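Local structure of carbonic anhydrase (Porphyridium purpureum, 1DDZ) at residues E91-A99 with V346-N354. The protein probably catalyses the reversible hydration of carbon dioxide to hydrogencarbonate, as a zinc-dependent beta-class carbonic anhydrase. Numbering follows the deposited sequence.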
loop_
_atom_site.group_PDB
_atom_site.type_symbol
_atom_site.label_atom_id
_atom_site.label_comp_id
_atom_site.label_asym_id
_atom_site.label_seq_id
_atom_site.Cartn_x
_atom_site.Cartn_y
_atom_site.Cartn_z
ATOM N N GLU A 91 -17.114 -21.766 3.561
ATOM C CA GLU A 91 -17.847 -21.164 4.659
ATOM C C GLU A 91 -16.979 -20.157 5.412
ATOM O O GLU A 91 -17.442 -19.455 6.307
ATOM C CB GLU A 91 -18.450 -22.208 5.579
ATOM C CG GLU A 91 -19.936 -21.994 5.744
ATOM C CD GLU A 91 -20.731 -23.253 5.509
ATOM O OE1 GLU A 91 -21.256 -23.789 6.496
ATOM O OE2 GLU A 91 -20.832 -23.705 4.350
ATOM N N VAL A 92 -15.724 -20.048 4.997
ATOM C CA VAL A 92 -14.803 -19.096 5.588
ATOM C C VAL A 92 -14.178 -18.261 4.476
ATOM O O VAL A 92 -13.620 -18.809 3.549
ATOM C CB VAL A 92 -13.676 -19.798 6.346
ATOM C CG1 VAL A 92 -12.794 -18.758 7.051
ATOM C CG2 VAL A 92 -14.262 -20.761 7.368
ATOM N N PHE A 93 -14.307 -16.939 4.573
ATOM C CA PHE A 93 -13.733 -15.994 3.606
ATOM C C PHE A 93 -12.270 -15.806 4.045
ATOM O O PHE A 93 -12.012 -15.300 5.133
ATOM C CB PHE A 93 -14.488 -14.681 3.706
ATOM C CG PHE A 93 -14.334 -13.799 2.518
ATOM C CD1 PHE A 93 -14.792 -14.207 1.272
ATOM C CD2 PHE A 93 -13.762 -12.533 2.647
ATOM C CE1 PHE A 93 -14.680 -13.365 0.184
ATOM C CE2 PHE A 93 -13.652 -11.691 1.554
ATOM C CZ PHE A 93 -14.110 -12.105 0.328
ATOM N N VAL A 94 -11.323 -16.167 3.188
ATOM C CA VAL A 94 -9.908 -16.139 3.549
ATOM C C VAL A 94 -8.997 -15.116 2.890
ATOM O O VAL A 94 -9.056 -14.892 1.682
ATOM C CB VAL A 94 -9.265 -17.532 3.301
ATOM C CG1 VAL A 94 -7.836 -17.544 3.745
ATOM C CG2 VAL A 94 -10.038 -18.630 4.015
ATOM N N HIS A 95 -8.147 -14.503 3.710
ATOM C CA HIS A 95 -7.143 -13.557 3.231
ATOM C C HIS A 95 -5.841 -14.138 3.782
ATOM O O HIS A 95 -5.801 -14.602 4.928
ATOM C CB HIS A 95 -7.376 -12.154 3.796
ATOM C CG HIS A 95 -6.351 -11.141 3.372
ATOM N ND1 HIS A 95 -5.891 -11.037 2.076
ATOM C CD2 HIS A 95 -5.737 -10.149 4.065
ATOM C CE1 HIS A 95 -5.048 -10.022 1.987
ATOM N NE2 HIS A 95 -4.938 -9.467 3.181
ATOM N N ARG A 96 -4.820 -14.229 2.939
ATOM C CA ARG A 96 -3.527 -14.746 3.372
ATOM C C ARG A 96 -2.410 -13.887 2.847
ATOM O O ARG A 96 -2.412 -13.491 1.674
ATOM C CB ARG A 96 -3.299 -16.177 2.914
ATOM C CG ARG A 96 -4.217 -17.141 3.557
ATOM C CD ARG A 96 -3.774 -18.530 3.304
ATOM N NE ARG A 96 -4.712 -19.469 3.903
ATOM C CZ ARG A 96 -4.796 -19.751 5.201
ATOM N NH1 ARG A 96 -3.979 -19.175 6.068
ATOM N NH2 ARG A 96 -5.746 -20.568 5.633
ATOM N N ASN A 97 -1.471 -13.583 3.733
ATOM C CA ASN A 97 -0.317 -12.777 3.382
ATOM C C ASN A 97 0.835 -13.218 4.270
ATOM O O ASN A 97 0.685 -14.170 5.043
ATOM C CB ASN A 97 -0.628 -11.281 3.534
ATOM C CG ASN A 97 -0.853 -10.871 4.977
ATOM O OD1 ASN A 97 -0.427 -11.568 5.903
ATOM N ND2 ASN A 97 -1.529 -9.754 5.176
ATOM N N ILE A 98 1.991 -12.582 4.116
ATOM C CA ILE A 98 3.162 -12.925 4.915
ATOM C C ILE A 98 2.955 -12.511 6.371
ATOM O O ILE A 98 2.767 -11.324 6.677
ATOM C CB ILE A 98 4.457 -12.246 4.361
ATOM C CG1 ILE A 98 4.816 -12.813 2.980
ATOM C CG2 ILE A 98 5.635 -12.441 5.349
ATOM C CD1 ILE A 98 5.157 -14.293 2.996
ATOM N N ALA A 99 2.975 -13.499 7.260
ATOM C CA ALA A 99 2.823 -13.293 8.699
ATOM C C ALA A 99 1.496 -12.724 9.160
ATOM O O ALA A 99 1.451 -11.979 10.137
ATOM C CB ALA A 99 3.974 -12.442 9.241
ATOM N N VAL A 346 1.640 -26.131 -0.603
ATOM C CA VAL A 346 1.406 -24.970 -1.443
ATOM C C VAL A 346 1.331 -23.704 -0.580
ATOM O O VAL A 346 0.734 -23.709 0.496
ATOM C CB VAL A 346 0.203 -25.147 -2.477
ATOM C CG1 VAL A 346 -0.467 -26.486 -2.344
ATOM C CG2 VAL A 346 -0.778 -24.036 -2.403
ATOM N N PHE A 347 2.111 -22.705 -0.992
ATOM C CA PHE A 347 2.212 -21.393 -0.351
ATOM C C PHE A 347 1.046 -20.633 -0.962
ATOM O O PHE A 347 0.948 -20.568 -2.179
ATOM C CB PHE A 347 3.547 -20.766 -0.778
ATOM C CG PHE A 347 4.055 -19.692 0.138
ATOM C CD1 PHE A 347 4.431 -19.989 1.441
ATOM C CD2 PHE A 347 4.186 -18.377 -0.321
ATOM C CE1 PHE A 347 4.937 -18.985 2.277
ATOM C CE2 PHE A 347 4.691 -17.363 0.506
ATOM C CZ PHE A 347 5.066 -17.671 1.810
ATOM N N VAL A 348 0.196 -20.007 -0.153
ATOM C CA VAL A 348 -0.993 -19.331 -0.665
ATOM C C VAL A 348 -1.200 -17.856 -0.359
ATOM O O VAL A 348 -1.023 -17.405 0.772
ATOM C CB VAL A 348 -2.278 -20.068 -0.186
ATOM C CG1 VAL A 348 -3.526 -19.425 -0.775
ATOM C CG2 VAL A 348 -2.242 -21.522 -0.564
ATOM N N HIS A 349 -1.645 -17.114 -1.374
ATOM C CA HIS A 349 -1.953 -15.697 -1.228
ATOM C C HIS A 349 -3.401 -15.550 -1.709
ATOM O O HIS A 349 -3.760 -16.083 -2.745
ATOM C CB HIS A 349 -1.015 -14.837 -2.085
ATOM C CG HIS A 349 -1.302 -13.364 -2.014
ATOM N ND1 HIS A 349 -1.581 -12.712 -0.828
ATOM C CD2 HIS A 349 -1.363 -12.420 -2.981
ATOM C CE1 HIS A 349 -1.807 -11.435 -1.075
ATOM N NE2 HIS A 349 -1.681 -11.230 -2.374
ATOM N N ARG A 350 -4.247 -14.902 -0.924
ATOM C CA ARG A 350 -5.629 -14.700 -1.315
ATOM C C ARG A 350 -6.064 -13.306 -1.056
ATOM O O ARG A 350 -5.821 -12.761 0.024
ATOM C CB ARG A 350 -6.568 -15.608 -0.550
ATOM C CG ARG A 350 -6.476 -17.021 -0.951
ATOM C CD ARG A 350 -7.561 -17.827 -0.314
ATOM N NE ARG A 350 -7.421 -19.223 -0.701
ATOM C CZ ARG A 350 -7.711 -19.696 -1.911
ATOM N NH1 ARG A 350 -8.174 -18.883 -2.856
ATOM N NH2 ARG A 350 -7.509 -20.976 -2.180
ATOM N N ASN A 351 -6.726 -12.726 -2.049
ATOM C CA ASN A 351 -7.259 -11.384 -1.942
ATOM C C ASN A 351 -8.554 -11.345 -2.776
ATOM O O ASN A 351 -8.971 -12.357 -3.325
ATOM C CB ASN A 351 -6.231 -10.321 -2.387
ATOM C CG ASN A 351 -5.848 -10.442 -3.852
ATOM O OD1 ASN A 351 -6.619 -10.937 -4.673
ATOM N ND2 ASN A 351 -4.660 -9.999 -4.184
ATOM N N ILE A 352 -9.213 -10.200 -2.809
ATOM C CA ILE A 352 -10.448 -10.055 -3.546
ATOM C C ILE A 352 -10.191 -10.056 -5.024
ATOM O O ILE A 352 -9.545 -9.131 -5.546
ATOM C CB ILE A 352 -11.183 -8.733 -3.197
ATOM C CG1 ILE A 352 -11.671 -8.781 -1.763
ATOM C CG2 ILE A 352 -12.426 -8.563 -4.085
ATOM C CD1 ILE A 352 -12.523 -9.990 -1.475
ATOM N N ALA A 353 -10.742 -11.069 -5.695
ATOM C CA ALA A 353 -10.645 -11.219 -7.142
ATOM C C ALA A 353 -9.253 -11.582 -7.647
ATOM O O ALA A 353 -8.855 -11.173 -8.731
ATOM C CB ALA A 353 -11.145 -9.959 -7.820
ATOM N N ASN A 354 -8.508 -12.322 -6.831
ATOM C CA ASN A 354 -7.161 -12.787 -7.164
ATOM C C ASN A 354 -6.306 -11.825 -7.972
ATOM O O ASN A 354 -5.712 -12.214 -8.993
ATOM C CB ASN A 354 -7.208 -14.172 -7.836
ATOM C CG ASN A 354 -8.304 -14.287 -8.889
ATOM O OD1 ASN A 354 -9.439 -14.612 -8.563
ATOM N ND2 ASN A 354 -7.967 -14.018 -10.145
#
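H95 and H349 each reach across to the backbone of the facing strand: ND1 of H95 donates to O of R350 at 2.7 Å, and ND1 of H349 repeats this with O of R96. In both bonds the oxygen lies near the imidazole plane. Although H95 CB points away from strand 346-351, CG set anti to the backbone N (chi1 178°) lays the ring edge against the carbonyl. R96 and R350 form the single antiparallel hydrogen-bonded pair, through weak, long bonds to the same two carbonyls, with R96 N 3.4 Å from R350 O; each oxygen thus has two donors. With an alanine at H95, R350 O would keep the long R96 amide bond but would probably lose its short in-plane donor, leaving the bond from H349 ND1 to R96 O without its counterpart.

The arginine chains run extended over the opposite side, CD of R96 lying 4.1 Å from CB of V348 and that of R350 similarly against V94; NH1 of R96 hydrogen-bonds to the backbone O of C74, a zinc ligand. At the ends, I98 CD1 meets the F347 ring at its edge, 3.6 Å from CZ, and I352 CD1 comes more closely to the edge of F93, beside the zinc ligand D330. With strands crossing at 122°, this near-twofold junction joins the edge strands of two five-stranded sheets, a pseudo-dimer of beta-carbonic anhydrase repeats within one chain.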